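Local coordinates for guanine nucleotide exchange protein (Legionella pneumophila, PDB 1XSZ) that probably acts as a guanine nucleotide exchange factor for the small GTPase ADP-ribosylation factor, with a capping domain covering its Sec7 active site, at residues P237-N242 and I307-K312. Numbering follows the deposited sequence.
Sequences PGIGDN and IDLAAK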
loop_
_atom_site.group_PDB
_atom_site.type_symbol
_atom_site.label_atom_id
_atom_site.label_comp_id
_atom_site.label_asym_id
_atom_site.label_seq_id
_atom_site.Cartn_x
_atom_site.Cartn_y
_atom_site.Cartn_z
ATOM N N PRO A 237 13.879 22.829 -0.879
ATOM C CA PRO A 237 14.766 23.776 -0.194
ATOM C C PRO A 237 14.488 23.908 1.306
ATOM O O PRO A 237 15.404 24.142 2.096
ATOM C CB PRO A 237 14.515 25.078 -0.947
ATOM C CG PRO A 237 14.228 24.600 -2.337
ATOM C CD PRO A 237 13.290 23.442 -2.082
ATOM N N GLY A 238 13.225 23.747 1.689
ATOM C CA GLY A 238 12.849 23.858 3.088
ATOM C C GLY A 238 13.596 22.945 4.045
ATOM O O GLY A 238 14.112 23.400 5.069
ATOM N N ILE A 239 13.664 21.658 3.719
ATOM C CA ILE A 239 14.342 20.687 4.573
ATOM C C ILE A 239 15.782 21.084 4.887
ATOM O O ILE A 239 16.328 22.012 4.288
ATOM C CB ILE A 239 14.336 19.282 3.937
ATOM C CG1 ILE A 239 15.125 19.296 2.629
ATOM C CG2 ILE A 239 12.901 18.833 3.697
ATOM C CD1 ILE A 239 15.193 17.954 1.941
ATOM N N GLY A 240 16.392 20.371 5.827
ATOM C CA GLY A 240 17.756 20.674 6.220
ATOM C C GLY A 240 18.812 20.342 5.185
ATOM O O GLY A 240 18.502 20.041 4.032
ATOM N N ASP A 241 20.071 20.407 5.607
ATOM C CA ASP A 241 21.195 20.110 4.730
ATOM C C ASP A 241 21.775 18.750 5.103
ATOM O O ASP A 241 22.731 18.281 4.487
ATOM C CB ASP A 241 22.277 21.187 4.876
ATOM C CG ASP A 241 21.750 22.588 4.612
ATOM O OD1 ASP A 241 22.546 23.547 4.698
ATOM O OD2 ASP A 241 20.544 22.734 4.320
ATOM N N ASN A 242 21.185 18.119 6.115
ATOM C CA ASN A 242 21.647 16.817 6.585
ATOM C C ASN A 242 20.659 15.694 6.286
ATOM O O ASN A 242 20.619 14.692 6.999
ATOM C CB ASN A 242 21.905 16.867 8.093
ATOM C CG ASN A 242 22.887 17.954 8.480
ATOM O OD1 ASN A 242 24.031 17.962 8.027
ATOM N ND2 ASN A 242 22.442 18.880 9.321
ATOM N N ILE A 307 7.265 14.221 11.654
ATOM C CA ILE A 307 6.096 14.971 11.219
ATOM C C ILE A 307 6.496 16.301 10.581
ATOM O O ILE A 307 5.935 16.693 9.560
ATOM C CB ILE A 307 5.120 15.213 12.395
ATOM C CG1 ILE A 307 3.834 15.858 11.879
ATOM C CG2 ILE A 307 5.775 16.082 13.456
ATOM C CD1 ILE A 307 2.712 15.879 12.893
ATOM N N ASP A 308 7.477 16.988 11.162
ATOM C CA ASP A 308 7.912 18.260 10.604
ATOM C C ASP A 308 8.616 18.076 9.262
ATOM O O ASP A 308 8.468 18.903 8.361
ATOM C CB ASP A 308 8.830 18.987 11.588
ATOM C CG ASP A 308 8.123 19.339 12.880
ATOM O OD1 ASP A 308 7.016 19.914 12.810
ATOM O OD2 ASP A 308 8.672 19.042 13.962
ATOM N N LEU A 309 9.373 16.992 9.121
ATOM C CA LEU A 309 10.071 16.730 7.867
ATOM C C LEU A 309 9.061 16.471 6.750
ATOM O O LEU A 309 9.174 17.015 5.654
ATOM C CB LEU A 309 11.008 15.526 8.019
ATOM C CG LEU A 309 11.745 15.073 6.753
ATOM C CD1 LEU A 309 12.585 16.215 6.190
ATOM C CD2 LEU A 309 12.631 13.882 7.084
ATOM N N ALA A 310 8.067 15.636 7.031
ATOM C CA ALA A 310 7.041 15.333 6.042
ATOM C C ALA A 310 6.231 16.589 5.694
ATOM O O ALA A 310 5.938 16.849 4.526
ATOM C CB ALA A 310 6.119 14.241 6.577
ATOM N N ALA A 311 5.892 17.372 6.718
ATOM C CA ALA A 311 5.112 18.591 6.521
ATOM C C ALA A 311 5.868 19.599 5.661
ATOM O O ALA A 311 5.275 20.281 4.827
ATOM C CB ALA A 311 4.756 19.210 7.864
ATOM N N LYS A 312 7.177 19.696 5.871
ATOM C CA LYS A 312 7.994 20.624 5.090
ATOM C C LYS A 312 8.008 20.218 3.623
ATOM O O LYS A 312 7.881 21.057 2.731
ATOM C CB LYS A 312 9.425 20.661 5.626
ATOM C CG LYS A 312 9.566 21.349 6.967
ATOM C CD LYS A 312 11.009 21.346 7.442
ATOM C CE LYS A 312 11.126 21.954 8.831
ATOM N NZ LYS A 312 12.529 21.928 9.326
#
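Ile239 meets Leu309 branch to branch, methyl against methyl: CG2 of Ile239 lies 3.6 Å from CD1 of Leu309. This pair illustrates how a loop without regular structure can be seated on a helix largely through one apolar residue, Ile239 supplying most of the loop's buried surface and the Gly238 backbone the rest. In Ile239 a chi1 of 63° tucks CG1 between the backbone N and carbonyl carbon and leaves CG2 as the branch facing the helix 306-315. Leu309 answers with CG anti to its backbone N (chi1 176°), and a chi2 of 58° then turns CD1 to the loop. Lys312, three residues on, points its CB toward the loop and runs past Gly238, extended from CB outward. Its methylenes lie at longer range, with CB 4.4 Å from Ile239 CG2 and CD 4.4 Å from Gly238 O, yet bury more surface than Leu309. Ile232 and Asn233 also touch Ile239, and Asp316, just past the end of the same helix, accepts a hydrogen bond from the Gly238 backbone N. The contact thus packs two parts of the capping domain together, the loop leading into strand 243-248 and helix 306-315. No hydrogen bond links the two segments themselves, so their mutual adhesion rests on dispersion and the burial of aliphatic surface.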